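PDB 3PE8: enoyl-CoA hydratase from Mycobacterium smegmatis, which probably catalyses the reversible addition of water to the double bond of 2-enoyl-CoA thioesters, as a zinc-binding member of the crotonase-like family. Local coordinates for residues Asp53-Gly61 / Leu184-Val195; Trp88-Ile99 / Leu110-Ile118. All coordinates share one frame; numbering follows the deposited sequence. Where two conformers were deposited one is given.

In the fold
From the N terminus, the chain passes through strands 11-16 and 19-24 and helix 35-50 before laying down strand 56-61, the first half of contact 1. Strand 95-99 then takes the next place in the same sheet, parallel to 56-61, and contact 2 closes a short loop when the chain returns through helix 106-113 to strand 116-120. Only much later does helix 183-195 come back to strand 56-61, so the long loop of contact 1 encloses the whole of contact 2. The centres lie about 11 Å apart, and the two meet directly: Val59 N is 2.8 Å from Ile96 O. Contact 2 joins neighbouring strands; contact 1 lays a helix on their sheet.

Contact 1 (Asp53-Gly61 / Leu184-Val195); sequences DVDVVIVTG and LTAARRVAASIV
Val56 and Ile58 point from strand 56-61 onto helix segment 184-195, a helix-on-sheet layer of the crotonase fold. Strand and helix segment run nearly antiparallel, at 166°, with a closest approach of the axes of 9.1 Å, consistent with the small Ala187 and Ala191 on the helix face turned to the strand. In Val56, CG1 lies anti to the backbone N (chi1 177°) and touches Ala191 CB at 3.8 Å. The other branch, CG2, meets Ile194 CG2 at 3.7 Å, the two side chains crossing at about a right angle, and also reaches Val195 CG2.

Ile58 divides its work differently. With CG1 beside the backbone N (chi1 -61°) and the chain then extended, CD1 is carried to Ala187 CB at 3.9 Å. Its short branch, CG2, packs on Leu184 CD1, the two side chains sliding past each other in opposite directions. Leu184 CD2 comes tip to tip with the Thr60 hydroxyl in a van der Waals contact; the hydroxyl is hydrogen-bonded to Ala98 O. Val19 and Ile96 of the flanking strands also touch Ala191, while Leu158 of a second subunit packs on Ile194.

Asp55 lays its CB on Val195 CG2, while its carboxylate is bound elsewhere: OD1 forms salt bridges with Arg18 and Arg203, and a water whose oxygen is 2.7 Å from Asp55 OD2 donates to it and to Val195 O.

Contact 2 (Trp88-Ile99 / Leu110-Ile118); sequences WPDMTKPVIGAI and LALYCDILI
Strands 95-99 and 116-120 pair in parallel in the central sheet of the crotonase fold, with Ile96, Gly97 and Ala98 opposite Ile116, Leu117 and Ile118. The ladder satisfies its backbone alternately: Gly97 N donates to Ile116 O, Gly97 O accepts from Ile118 N at 2.9 Å, and Ile99 N returns to Ile118 O. All three bonds are fairly straight, which supports these assignments. At Gly97, CA lies 3.6 Å from Leu117 CD2 and is also close to Cys114 SG.

Before the ladder, Asp115 takes over. Asp115 N gives Val95 O a bent bond (131°), and the same carbonyl takes a second, weak bond from Ile116 N. The Asp115 side chain, with CG beside its own backbone N (chi1 -63°), brings OD2 within 2.9 Å of Val95 N and accepts its N-H through the OD2 anti lone pair, the one away from OD1. A water 2.7 Å from Asp115 OD2 donates to it and to Lys93 O, giving this carboxylate oxygen two donors. OD1 is held by His210 and by a salt bridge to Arg154 of a second subunit; these positive or polar partners would probably favour the ionised carboxylate.

Away from the ladder, the Trp88 five-membered ring and the Tyr113 ring form an offset stack, centroids 4.7 Å apart and planes at 14°. The side chains slide past each other in opposite directions: Tyr113 CB sits over the Trp88 six-membered ring, and Trp88 CB over the centre of the Tyr113 ring. Tyr113 lies near the zinc ligand Glu109, about 5 Å between side chains. Tyr113 OH is 2.9 Å from a water that accepts a weak bond from Trp88 N.

Contact 1 (Asp53-Gly61 / Leu184-Val195)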
loop_
_atom_site.group_PDB
_atom_site.type_symbol
_atom_site.label_atom_id
_atom_site.label_comp_id
_atom_site.label_asym_id
_atom_site.label_seq_id
_atom_site.Cartn_x
_atom_site.Cartn_y
_atom_site.Cartn_z
ATOM N N ASP A 53 17.099 -24.506 -23.271
ATOM C CA ASP A 53 18.428 -25.011 -22.919
ATOM C C ASP A 53 19.055 -24.275 -21.716
ATOM O O ASP A 53 20.120 -24.695 -21.234
ATOM C CB ASP A 53 19.374 -24.924 -24.119
ATOM C CG ASP A 53 18.913 -25.801 -25.302
ATOM O OD1 ASP A 53 18.302 -26.865 -25.081
ATOM O OD2 ASP A 53 19.162 -25.395 -26.457
ATOM N N VAL A 54 18.376 -23.248 -21.205
ATOM C CA VAL A 54 18.948 -22.386 -20.152
ATOM C C VAL A 54 18.108 -22.434 -18.885
ATOM O O VAL A 54 16.881 -22.252 -18.928
ATOM C CB VAL A 54 19.010 -20.929 -20.644
ATOM C CG1 VAL A 54 19.505 -19.973 -19.517
ATOM C CG2 VAL A 54 19.901 -20.831 -21.909
ATOM N N ASP A 55 18.758 -22.699 -17.761
ATOM C CA ASP A 55 18.076 -22.624 -16.458
ATOM C C ASP A 55 18.417 -21.373 -15.653
ATOM O O ASP A 55 17.601 -20.911 -14.857
ATOM C CB ASP A 55 18.401 -23.838 -15.588
ATOM C CG ASP A 55 17.736 -25.097 -16.054
ATOM O OD1 ASP A 55 16.706 -25.062 -16.791
ATOM O OD2 ASP A 55 18.268 -26.148 -15.665
ATOM N N VAL A 56 19.650 -20.886 -15.792
ATOM C CA VAL A 56 20.215 -19.828 -14.946
ATOM C C VAL A 56 21.071 -18.911 -15.814
ATOM O O VAL A 56 21.695 -19.373 -16.792
ATOM C CB VAL A 56 21.098 -20.406 -13.772
ATOM C CG1 VAL A 56 21.747 -19.311 -12.928
ATOM C CG2 VAL A 56 20.250 -21.346 -12.877
ATOM N N VAL A 57 21.020 -17.608 -15.523
ATOM C CA VAL A 57 21.853 -16.606 -16.190
ATOM C C VAL A 57 22.889 -16.034 -15.204
ATOM O O VAL A 57 22.538 -15.738 -14.035
ATOM C CB VAL A 57 20.993 -15.437 -16.759
ATOM C CG1 VAL A 57 21.879 -14.371 -17.402
ATOM C CG2 VAL A 57 19.979 -15.948 -17.825
ATOM N N ILE A 58 24.136 -15.877 -15.666
ATOM C CA ILE A 58 25.149 -15.077 -14.975
ATOM C C ILE A 58 25.426 -13.839 -15.805
ATOM O O ILE A 58 25.692 -13.968 -17.011
ATOM C CB ILE A 58 26.473 -15.887 -14.757
ATOM C CG1 ILE A 58 26.216 -17.116 -13.884
ATOM C CG2 ILE A 58 27.591 -14.993 -14.165
ATOM C CD1 ILE A 58 27.375 -18.102 -13.819
ATOM N N VAL A 59 25.415 -12.674 -15.169
ATOM C CA VAL A 59 25.794 -11.439 -15.828
ATOM C C VAL A 59 27.122 -10.978 -15.244
ATOM O O VAL A 59 27.255 -10.905 -14.026
ATOM C CB VAL A 59 24.740 -10.326 -15.637
ATOM C CG1 VAL A 59 25.234 -8.970 -16.238
ATOM C CG2 VAL A 59 23.402 -10.684 -16.296
ATOM N N THR A 60 28.092 -10.644 -16.114
ATOM C CA THR A 60 29.377 -10.161 -15.619
ATOM C C THR A 60 29.918 -9.180 -16.623
ATOM O O THR A 60 29.317 -8.991 -17.690
ATOM C CB THR A 60 30.329 -11.340 -15.299
ATOM O OG1 THR A 60 31.409 -10.886 -14.468
ATOM C CG2 THR A 60 30.898 -12.026 -16.554
ATOM N N GLY A 61 31.044 -8.571 -16.298
ATOM C CA GLY A 61 31.711 -7.654 -17.233
ATOM C C GLY A 61 33.098 -8.110 -17.618
ATOM O O GLY A 61 33.808 -8.733 -16.817
ATOM N N LEU A 184 34.097 -16.069 -11.226
ATOM C CA LEU A 184 33.201 -16.884 -12.057
ATOM C C LEU A 184 33.135 -18.343 -11.576
ATOM O O LEU A 184 32.081 -18.945 -11.668
ATOM C CB LEU A 184 33.519 -16.778 -13.540
ATOM C CG LEU A 184 32.892 -15.557 -14.281
ATOM C CD1 LEU A 184 31.352 -15.714 -14.508
ATOM C CD2 LEU A 184 33.143 -14.260 -13.624
ATOM N N THR A 185 34.212 -18.876 -11.001
ATOM C CA THR A 185 34.140 -20.145 -10.272
ATOM C C THR A 185 33.009 -20.125 -9.235
ATOM O O THR A 185 32.171 -21.047 -9.156
ATOM C CB THR A 185 35.491 -20.435 -9.585
ATOM O OG1 THR A 185 36.501 -20.459 -10.570
ATOM C CG2 THR A 185 35.452 -21.811 -8.846
ATOM N N ALA A 186 32.969 -19.085 -8.406
ATOM C CA ALA A 186 31.957 -18.982 -7.396
ATOM C C ALA A 186 30.561 -18.851 -7.930
ATOM O O ALA A 186 29.596 -19.416 -7.362
ATOM C CB ALA A 186 32.256 -17.782 -6.432
ATOM N N ALA A 187 30.416 -18.023 -8.965
ATOM C CA ALA A 187 29.110 -17.834 -9.596
ATOM C C ALA A 187 28.605 -19.146 -10.199
ATOM O O ALA A 187 27.415 -19.464 -10.070
ATOM C CB ALA A 187 29.162 -16.761 -10.620
ATOM N N ARG A 188 29.515 -19.921 -10.806
ATOM C CA ARG A 188 29.148 -21.240 -11.362
ATOM C C ARG A 188 28.723 -22.228 -10.285
ATOM O O ARG A 188 27.848 -23.049 -10.529
ATOM C CB ARG A 188 30.275 -21.817 -12.223
ATOM C CG ARG A 188 30.393 -21.153 -13.607
ATOM C CD ARG A 188 31.410 -21.860 -14.474
ATOM N NE ARG A 188 32.801 -21.560 -14.154
ATOM C CZ ARG A 188 33.528 -20.574 -14.697
ATOM N NH1 ARG A 188 32.996 -19.709 -15.577
ATOM N NH2 ARG A 188 34.790 -20.432 -14.341
ATOM N N ARG A 189 29.320 -22.144 -9.087
ATOM C CA ARG A 189 28.920 -22.997 -7.973
ATOM C C ARG A 189 27.492 -22.723 -7.566
ATOM O O ARG A 189 26.720 -23.679 -7.358
ATOM C CB ARG A 189 29.841 -22.823 -6.743
ATOM C CG ARG A 189 31.215 -23.322 -6.887
ATOM C CD ARG A 189 31.912 -23.401 -5.518
ATOM N NE ARG A 189 31.857 -22.127 -4.764
ATOM C CZ ARG A 189 32.888 -21.280 -4.632
ATOM N NH1 ARG A 189 34.079 -21.528 -5.229
ATOM N NH2 ARG A 189 32.730 -20.154 -3.937
ATOM N N VAL A 190 27.123 -21.442 -7.433
ATOM C CA VAL A 190 25.764 -21.082 -7.072
ATOM C C VAL A 190 24.800 -21.488 -8.165
ATOM O O VAL A 190 23.792 -22.114 -7.906
ATOM C CB VAL A 190 25.647 -19.583 -6.713
ATOM C CG1 VAL A 190 24.207 -19.185 -6.507
ATOM C CG2 VAL A 190 26.521 -19.291 -5.479
ATOM N N ALA A 191 25.173 -21.225 -9.426
ATOM C CA ALA A 191 24.341 -21.634 -10.535
ATOM C C ALA A 191 24.120 -23.148 -10.563
ATOM O O ALA A 191 23.001 -23.594 -10.818
ATOM C CB ALA A 191 24.930 -21.104 -11.857
ATOM N N ALA A 192 25.177 -23.925 -10.307
ATOM C CA ALA A 192 25.073 -25.367 -10.342
ATOM C C ALA A 192 24.133 -25.905 -9.247
ATOM O O ALA A 192 23.346 -26.833 -9.490
ATOM C CB ALA A 192 26.451 -26.021 -10.224
ATOM N N SER A 193 24.174 -25.283 -8.079
ATOM C CA SER A 193 23.226 -25.630 -7.019
ATOM C C SER A 193 21.780 -25.408 -7.431
ATOM O O SER A 193 20.933 -26.254 -7.197
ATOM C CB SER A 193 23.520 -24.881 -5.722
ATOM O OG SER A 193 24.804 -25.187 -5.265
ATOM N N ILE A 194 21.529 -24.320 -8.139
ATOM C CA ILE A 194 20.198 -24.034 -8.626
ATOM C C ILE A 194 19.767 -25.046 -9.687
ATOM O O ILE A 194 18.663 -25.555 -9.652
ATOM C CB ILE A 194 20.105 -22.596 -9.182
ATOM C CG1 ILE A 194 20.459 -21.566 -8.102
ATOM C CG2 ILE A 194 18.673 -22.330 -9.734
ATOM C CD1 ILE A 194 20.357 -20.103 -8.583
ATOM N N VAL A 195 20.669 -25.323 -10.623
ATOM C CA VAL A 195 20.449 -26.271 -11.737
ATOM C C VAL A 195 20.078 -27.660 -11.186
ATOM O O VAL A 195 19.273 -28.379 -11.775
ATOM C CB VAL A 195 21.659 -26.292 -12.689
ATOM C CG1 VAL A 195 21.614 -27.492 -13.686
ATOM C CG2 VAL A 195 21.728 -24.975 -13.468
HETATM O O HOH W 1 18.147 -28.481 -14.359
#

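Contact 2 (Trp88-Ile99 / Leu110-Ile118)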
loop_
_atom_site.group_PDB
_atom_site.type_symbol
_atom_site.label_atom_id
_atom_site.label_comp_id
_atom_site.label_asym_id
_atom_site.label_seq_id
_atom_site.Cartn_x
_atom_site.Cartn_y
_atom_site.Cartn_z
ATOM N N TRP A 88 14.665 -3.882 -18.305
ATOM C CA TRP A 88 14.979 -5.225 -17.844
ATOM C C TRP A 88 13.685 -6.021 -17.879
ATOM O O TRP A 88 12.699 -5.595 -17.270
ATOM C CB TRP A 88 15.536 -5.171 -16.422
ATOM C CG TRP A 88 16.061 -6.477 -15.895
ATOM C CD1 TRP A 88 15.314 -7.571 -15.517
ATOM C CD2 TRP A 88 17.413 -6.812 -15.652
ATOM N NE1 TRP A 88 16.135 -8.570 -15.053
ATOM C CE2 TRP A 88 17.433 -8.122 -15.121
ATOM C CE3 TRP A 88 18.627 -6.122 -15.784
ATOM C CZ2 TRP A 88 18.621 -8.746 -14.739
ATOM C CZ3 TRP A 88 19.780 -6.730 -15.421
ATOM C CH2 TRP A 88 19.787 -8.031 -14.879
ATOM N N PRO A 89 13.671 -7.168 -18.589
ATOM C CA PRO A 89 12.427 -7.911 -18.847
ATOM C C PRO A 89 11.951 -8.782 -17.680
ATOM O O PRO A 89 12.713 -9.055 -16.752
ATOM C CB PRO A 89 12.813 -8.796 -20.043
ATOM C CG PRO A 89 14.259 -9.064 -19.823
ATOM C CD PRO A 89 14.811 -7.763 -19.306
ATOM N N ASP A 90 10.675 -9.161 -17.698
ATOM C CA ASP A 90 10.151 -10.098 -16.725
ATOM C C ASP A 90 10.788 -11.461 -16.983
ATOM O O ASP A 90 10.782 -11.961 -18.111
ATOM C CB ASP A 90 8.628 -10.212 -16.822
ATOM C CG ASP A 90 8.037 -11.115 -15.741
ATOM O OD1 ASP A 90 8.529 -11.102 -14.598
ATOM O OD2 ASP A 90 7.040 -11.811 -16.039
ATOM N N MET A 91 11.339 -12.054 -15.940
ATOM C CA MET A 91 12.062 -13.319 -16.048
ATOM C C MET A 91 11.647 -14.192 -14.874
ATOM O O MET A 91 11.411 -13.689 -13.773
ATOM C CB MET A 91 13.567 -13.065 -16.010
ATOM C CG MET A 91 14.085 -12.336 -17.246
ATOM S SD MET A 91 15.855 -12.119 -17.117
ATOM C CE MET A 91 16.426 -13.805 -17.427
ATOM N N THR A 92 11.591 -15.500 -15.100
ATOM C CA THR A 92 11.388 -16.456 -14.016
ATOM C C THR A 92 12.627 -17.287 -13.775
ATOM O O THR A 92 12.663 -18.043 -12.804
ATOM C CB THR A 92 10.230 -17.382 -14.280
ATOM O OG1 THR A 92 10.511 -18.218 -15.415
ATOM C CG2 THR A 92 8.930 -16.570 -14.491
ATOM N N LYS A 93 13.633 -17.170 -14.645
ATOM C CA LYS A 93 14.921 -17.858 -14.448
ATOM C C LYS A 93 15.867 -16.949 -13.643
ATOM O O LYS A 93 15.972 -15.766 -13.925
ATOM C CB LYS A 93 15.533 -18.206 -15.807
ATOM C CG LYS A 93 14.656 -19.163 -16.625
ATOM C CD LYS A 93 15.263 -19.549 -17.928
ATOM C CE LYS A 93 14.298 -20.373 -18.742
ATOM N NZ LYS A 93 14.837 -20.623 -20.106
ATOM N N PRO A 94 16.598 -17.510 -12.681
ATOM C CA PRO A 94 17.437 -16.685 -11.862
ATOM C C PRO A 94 18.593 -16.021 -12.597
ATOM O O PRO A 94 19.207 -16.634 -13.457
ATOM C CB PRO A 94 18.021 -17.663 -10.846
ATOM C CG PRO A 94 17.187 -18.842 -10.878
ATOM C CD PRO A 94 16.519 -18.891 -12.188
ATOM N N VAL A 95 18.884 -14.780 -12.216
ATOM C CA VAL A 95 19.994 -13.989 -12.746
ATOM C C VAL A 95 20.966 -13.672 -11.615
ATOM O O VAL A 95 20.603 -13.032 -10.629
ATOM C CB VAL A 95 19.533 -12.663 -13.384
ATOM C CG1 VAL A 95 20.742 -11.865 -13.911
ATOM C CG2 VAL A 95 18.573 -12.945 -14.556
ATOM N N ILE A 96 22.184 -14.163 -11.752
ATOM C CA ILE A 96 23.276 -13.987 -10.790
ATOM C C ILE A 96 24.202 -12.932 -11.374
ATOM O O ILE A 96 24.661 -13.071 -12.514
ATOM C CB ILE A 96 24.101 -15.267 -10.594
ATOM C CG1 ILE A 96 23.256 -16.351 -9.963
ATOM C CG2 ILE A 96 25.380 -14.953 -9.700
ATOM C CD1 ILE A 96 23.836 -17.782 -10.153
ATOM N N GLY A 97 24.422 -11.847 -10.634
ATOM C CA GLY A 97 25.416 -10.847 -11.043
ATOM C C GLY A 97 26.743 -11.178 -10.426
ATOM O O GLY A 97 26.840 -11.273 -9.176
ATOM N N ALA A 98 27.778 -11.364 -11.261
ATOM C CA ALA A 98 29.147 -11.618 -10.791
ATOM C C ALA A 98 29.896 -10.320 -11.009
ATOM O O ALA A 98 30.323 -9.990 -12.132
ATOM C CB ALA A 98 29.780 -12.791 -11.549
ATOM N N ILE A 99 29.981 -9.542 -9.942
ATOM C CA ILE A 99 30.498 -8.160 -10.053
ATOM C C ILE A 99 32.009 -8.181 -9.936
ATOM O O ILE A 99 32.565 -8.385 -8.838
ATOM C CB ILE A 99 29.885 -7.265 -8.999
ATOM C CG1 ILE A 99 28.345 -7.417 -8.919
ATOM C CG2 ILE A 99 30.272 -5.795 -9.292
ATOM C CD1 ILE A 99 27.627 -7.198 -10.281
ATOM N N LEU A 110 22.038 -1.865 -12.915
ATOM C CA LEU A 110 22.080 -3.237 -13.477
ATOM C C LEU A 110 22.329 -4.279 -12.395
ATOM O O LEU A 110 21.645 -5.308 -12.321
ATOM C CB LEU A 110 23.118 -3.383 -14.590
ATOM C CG LEU A 110 22.852 -2.950 -16.000
ATOM C CD1 LEU A 110 23.965 -3.579 -16.876
ATOM C CD2 LEU A 110 21.470 -3.338 -16.547
ATOM N N ALA A 111 23.279 -4.008 -11.499
ATOM C CA ALA A 111 23.561 -4.932 -10.413
ATOM C C ALA A 111 22.349 -5.128 -9.522
ATOM O O ALA A 111 22.067 -6.234 -9.092
ATOM C CB ALA A 111 24.798 -4.458 -9.592
ATOM N N LEU A 112 21.647 -4.029 -9.218
ATOM C CA LEU A 112 20.461 -4.030 -8.362
ATOM C C LEU A 112 19.283 -4.831 -8.955
ATOM O O LEU A 112 18.412 -5.246 -8.203
ATOM C CB LEU A 112 20.041 -2.589 -8.031
ATOM C CG LEU A 112 20.987 -1.855 -7.084
ATOM C CD1 LEU A 112 20.670 -0.320 -7.087
ATOM C CD2 LEU A 112 20.938 -2.383 -5.657
ATOM N N TYR A 113 19.227 -4.987 -10.271
ATOM C CA TYR A 113 18.212 -5.821 -10.903
ATOM C C TYR A 113 18.450 -7.319 -10.702
ATOM O O TYR A 113 17.519 -8.111 -10.814
ATOM C CB TYR A 113 18.168 -5.603 -12.420
ATOM C CG TYR A 113 17.394 -4.418 -12.912
ATOM C CD1 TYR A 113 16.045 -4.332 -12.755
ATOM C CD2 TYR A 113 18.042 -3.395 -13.568
ATOM C CE1 TYR A 113 15.319 -3.258 -13.237
ATOM C CE2 TYR A 113 17.333 -2.305 -14.060
ATOM C CZ TYR A 113 15.983 -2.233 -13.881
ATOM O OH TYR A 113 15.293 -1.137 -14.379
ATOM N N CYS A 114 19.699 -7.714 -10.487
ATOM C CA CYS A 114 19.990 -9.149 -10.364
ATOM C C CYS A 114 19.323 -9.769 -9.144
ATOM O O CYS A 114 19.159 -9.113 -8.126
ATOM C CB CYS A 114 21.495 -9.380 -10.302
ATOM S SG CYS A 114 22.408 -8.883 -11.799
ATOM N N ASP A 115 18.989 -11.046 -9.222
ATOM C CA ASP A 115 18.422 -11.741 -8.083
ATOM C C ASP A 115 19.426 -11.937 -6.968
ATOM O O ASP A 115 19.075 -11.771 -5.789
ATOM C CB ASP A 115 17.863 -13.086 -8.509
ATOM C CG ASP A 115 16.716 -12.946 -9.499
ATOM O OD1 ASP A 115 15.695 -12.306 -9.134
ATOM O OD2 ASP A 115 16.836 -13.431 -10.651
ATOM N N ILE A 116 20.660 -12.271 -7.327
ATOM C CA ILE A 116 21.709 -12.692 -6.379
ATOM C C ILE A 116 23.019 -12.068 -6.879
ATOM O O ILE A 116 23.322 -12.169 -8.057
ATOM C CB ILE A 116 21.908 -14.234 -6.420
ATOM C CG1 ILE A 116 20.629 -14.976 -6.020
ATOM C CG2 ILE A 116 23.149 -14.611 -5.571
ATOM C CD1 ILE A 116 20.662 -16.532 -6.401
ATOM N N LEU A 117 23.765 -11.421 -6.004
ATOM C CA LEU A 117 25.075 -10.875 -6.368
ATOM C C LEU A 117 26.190 -11.593 -5.620
ATOM O O LEU A 117 26.063 -11.895 -4.408
ATOM C CB LEU A 117 25.165 -9.383 -6.052
ATOM C CG LEU A 117 24.241 -8.430 -6.816
ATOM C CD1 LEU A 117 24.515 -6.956 -6.474
ATOM C CD2 LEU A 117 24.409 -8.639 -8.338
ATOM N N ILE A 118 27.281 -11.839 -6.339
ATOM C CA ILE A 118 28.544 -12.278 -5.792
ATOM C C ILE A 118 29.589 -11.282 -6.278
ATOM O O ILE A 118 29.535 -10.847 -7.401
ATOM C CB ILE A 118 28.900 -13.681 -6.292
ATOM C CG1 ILE A 118 27.823 -14.691 -5.854
ATOM C CG2 ILE A 118 30.306 -14.097 -5.777
ATOM C CD1 ILE A 118 27.910 -16.050 -6.643
HETATM O O HOH W 2 16.170 -1.196 -17.112
HETATM O O HOH W 3 15.228 -13.343 -12.807
#